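Local coordinates for tissue factor pathway inhibitor 2 (Homo sapiens, PDB 1ZR0), which inhibits trypsin, plasmin and the factor VIIa/tissue factor complex through Kunitz-type domains, of which this chain is the first, at residues 47-52 and 56-61. Residues are numbered along the deposited sequence; the frame is centred on the assembly and turned at random.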
loop_
_atom_site.group_PDB
_atom_site.type_symbol
_atom_site.label_atom_id
_atom_site.label_comp_id
_atom_site.label_asym_id
_atom_site.label_seq_id
_atom_site.Cartn_x
_atom_site.Cartn_y
_atom_site.Cartn_z
ATOM N N ASN B 47 -5.967 -3.054 -20.272
ATOM C CA ASN B 47 -5.199 -4.270 -20.436
ATOM C C ASN B 47 -4.771 -4.842 -19.083
ATOM O O ASN B 47 -3.623 -4.768 -18.716
ATOM C CB ASN B 47 -4.032 -4.073 -21.357
ATOM C CG ASN B 47 -3.410 -5.354 -21.839
ATOM O OD1 ASN B 47 -3.913 -6.441 -21.644
ATOM N ND2 ASN B 47 -2.305 -5.210 -22.585
ATOM N N ASN B 48 -5.746 -5.323 -18.351
ATOM C CA ASN B 48 -5.650 -5.553 -16.906
ATOM C C ASN B 48 -6.822 -6.469 -16.529
ATOM O O ASN B 48 -8.006 -6.061 -16.532
ATOM C CB ASN B 48 -5.698 -4.236 -16.141
ATOM C CG ASN B 48 -5.478 -4.453 -14.647
ATOM O OD1 ASN B 48 -5.732 -5.550 -14.143
ATOM N ND2 ASN B 48 -5.091 -3.405 -13.959
ATOM N N PHE B 49 -6.547 -7.744 -16.312
ATOM C CA PHE B 49 -7.571 -8.736 -16.138
ATOM C C PHE B 49 -7.308 -9.474 -14.847
ATOM O O PHE B 49 -6.141 -9.648 -14.409
ATOM C CB PHE B 49 -7.526 -9.754 -17.291
ATOM C CG PHE B 49 -7.743 -9.109 -18.601
ATOM C CD1 PHE B 49 -9.040 -8.892 -19.054
ATOM C CD2 PHE B 49 -6.693 -8.690 -19.371
ATOM C CE1 PHE B 49 -9.230 -8.209 -20.257
ATOM C CE2 PHE B 49 -6.867 -8.039 -20.592
ATOM C CZ PHE B 49 -8.155 -7.808 -21.051
ATOM N N TYR B 50 -8.374 -10.010 -14.273
ATOM C CA TYR B 50 -8.256 -10.709 -12.968
ATOM C C TYR B 50 -7.672 -12.124 -13.053
ATOM O O TYR B 50 -7.152 -12.690 -12.056
ATOM C CB TYR B 50 -9.648 -10.769 -12.348
ATOM C CG TYR B 50 -10.091 -9.494 -11.779
ATOM C CD1 TYR B 50 -9.377 -8.902 -10.714
ATOM C CD2 TYR B 50 -11.169 -8.788 -12.329
ATOM C CE1 TYR B 50 -9.784 -7.729 -10.159
ATOM C CE2 TYR B 50 -11.589 -7.580 -11.779
ATOM C CZ TYR B 50 -10.878 -7.043 -10.704
ATOM O OH TYR B 50 -11.294 -5.862 -10.123
ATOM N N THR B 51 -7.747 -12.735 -14.227
ATOM C CA THR B 51 -7.429 -14.135 -14.459
ATOM C C THR B 51 -6.821 -14.361 -15.827
ATOM O O THR B 51 -7.078 -13.563 -16.739
ATOM C CB THR B 51 -8.679 -15.055 -14.279
ATOM O OG1 THR B 51 -9.615 -14.803 -15.348
ATOM C CG2 THR B 51 -9.420 -14.762 -12.970
ATOM N N TRP B 52 -6.028 -15.420 -16.004
ATOM C CA TRP B 52 -5.500 -15.729 -17.322
ATOM C C TRP B 52 -6.697 -15.962 -18.332
ATOM O O TRP B 52 -6.713 -15.431 -19.434
ATOM C CB TRP B 52 -4.592 -16.925 -17.246
ATOM C CG TRP B 52 -4.083 -17.320 -18.559
ATOM C CD1 TRP B 52 -2.984 -16.868 -19.178
ATOM C CD2 TRP B 52 -4.748 -18.183 -19.501
ATOM N NE1 TRP B 52 -2.900 -17.421 -20.432
ATOM C CE2 TRP B 52 -3.974 -18.222 -20.650
ATOM C CE3 TRP B 52 -5.944 -18.917 -19.470
ATOM C CZ2 TRP B 52 -4.309 -19.014 -21.786
ATOM C CZ3 TRP B 52 -6.282 -19.709 -20.611
ATOM C CH2 TRP B 52 -5.437 -19.748 -21.725
ATOM N N ASP B 56 -7.371 -14.268 -21.911
ATOM C CA ASP B 56 -7.370 -15.171 -23.064
ATOM C C ASP B 56 -8.681 -14.978 -23.875
ATOM O O ASP B 56 -8.612 -14.809 -25.109
ATOM C CB ASP B 56 -7.287 -16.582 -22.558
ATOM C CG ASP B 56 -7.105 -17.638 -23.672
ATOM O OD1 ASP B 56 -6.216 -17.583 -24.555
ATOM O OD2 ASP B 56 -7.882 -18.538 -23.724
ATOM N N ASP B 57 -9.788 -14.941 -23.192
ATOM C CA ASP B 57 -11.124 -14.674 -23.859
ATOM C C ASP B 57 -11.215 -13.300 -24.467
ATOM O O ASP B 57 -11.538 -13.153 -25.683
ATOM C CB ASP B 57 -12.248 -14.887 -22.892
ATOM C CG ASP B 57 -12.354 -16.291 -22.411
ATOM O OD1 ASP B 57 -11.919 -17.243 -23.055
ATOM O OD2 ASP B 57 -12.901 -16.488 -21.321
ATOM N N ALA B 58 -10.820 -12.246 -23.703
ATOM C CA ALA B 58 -10.858 -10.904 -24.203
ATOM C C ALA B 58 -10.016 -10.617 -25.423
ATOM O O ALA B 58 -10.381 -9.772 -26.277
ATOM C CB ALA B 58 -10.643 -9.932 -23.148
ATOM N N CYS B 59 -8.885 -11.303 -25.515
ATOM C CA CYS B 59 -7.855 -11.025 -26.493
ATOM C C CYS B 59 -7.745 -12.180 -27.450
ATOM O O CYS B 59 -6.730 -12.378 -28.106
ATOM C CB CYS B 59 -6.503 -10.698 -25.742
ATOM S SG CYS B 59 -6.654 -9.262 -24.668
ATOM N N TRP B 60 -8.848 -12.885 -27.668
ATOM C CA TRP B 60 -8.793 -14.116 -28.437
ATOM C C TRP B 60 -8.430 -13.853 -29.894
ATOM O O TRP B 60 -7.869 -14.722 -30.547
ATOM C CB TRP B 60 -10.114 -14.864 -28.311
ATOM C CG TRP B 60 -11.187 -14.222 -29.093
ATOM C CD1 TRP B 60 -11.915 -13.106 -28.789
ATOM C CD2 TRP B 60 -11.683 -14.706 -30.315
ATOM N NE1 TRP B 60 -12.825 -12.857 -29.804
ATOM C CE2 TRP B 60 -12.720 -13.834 -30.734
ATOM C CE3 TRP B 60 -11.356 -15.782 -31.112
ATOM C CZ2 TRP B 60 -13.410 -14.018 -31.935
ATOM C CZ3 TRP B 60 -12.061 -15.979 -32.305
ATOM C CH2 TRP B 60 -13.073 -15.103 -32.677
ATOM N N ARG B 61 -8.869 -12.723 -30.444
ATOM C CA ARG B 61 -8.601 -12.351 -31.813
ATOM C C ARG B 61 -8.326 -10.871 -31.825
ATOM O O ARG B 61 -9.048 -10.084 -31.229
ATOM C CB ARG B 61 -9.833 -12.664 -32.734
ATOM C CG ARG B 61 -9.552 -12.386 -34.160
ATOM C CD ARG B 61 -10.632 -12.897 -35.114
ATOM N NE ARG B 61 -10.484 -14.332 -35.315
ATOM C CZ ARG B 61 -11.140 -15.006 -36.249
ATOM N NH1 ARG B 61 -11.954 -14.371 -37.082
ATOM N NH2 ARG B 61 -10.976 -16.303 -36.339
#
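The short C-terminal helix of the Kunitz (BPTI-like) fold, residues 52-58, makes this contact, in which W52 of its first turn meets D56 one turn on, while F49 of the incoming loop packs against A58 and C59 at its far end. The backbone N of D56 donates to O of W52 at 2.8 Å, a nearly straight i to i+4 helical bond with an N-H...O angle of 165°. Beside this bond the two side chains run side by side in the same direction. Each has its CG anti to its own backbone N (chi1 -173° for D56); D56 thereby projects outward from the helix, and the indole leans along the helix toward it. There CB of D56 makes a CH-pi contact over the face of the six-membered ring, toward its rim, 3.8 Å from the centroid. Farther out, CG of D56 comes within 3.3 Å of CH2 of W52, and the carboxylate lies just past the rim there, its plane only 19° from that of the ring. With an alanine at D56 the carboxylate would be gone, and the CH2 end of the indole would probably lose its cover on that side, with the ring held less firmly there. W52 also reaches Y25 and C34 on the two-stranded hairpin, and T51, at the N-cap, holds the N of A54 through OG1. The loop before the helix is tied to the hairpin by backbone hydrogen bonds between F49 and Y25. From there the F49 ring reaches the helix end, its CE1 3.7 Å from CB of A58. C59, disulfide-bonded to C9, presents its sulfur obliquely to the same ring, with SG 4.2 Å from CZ of F49.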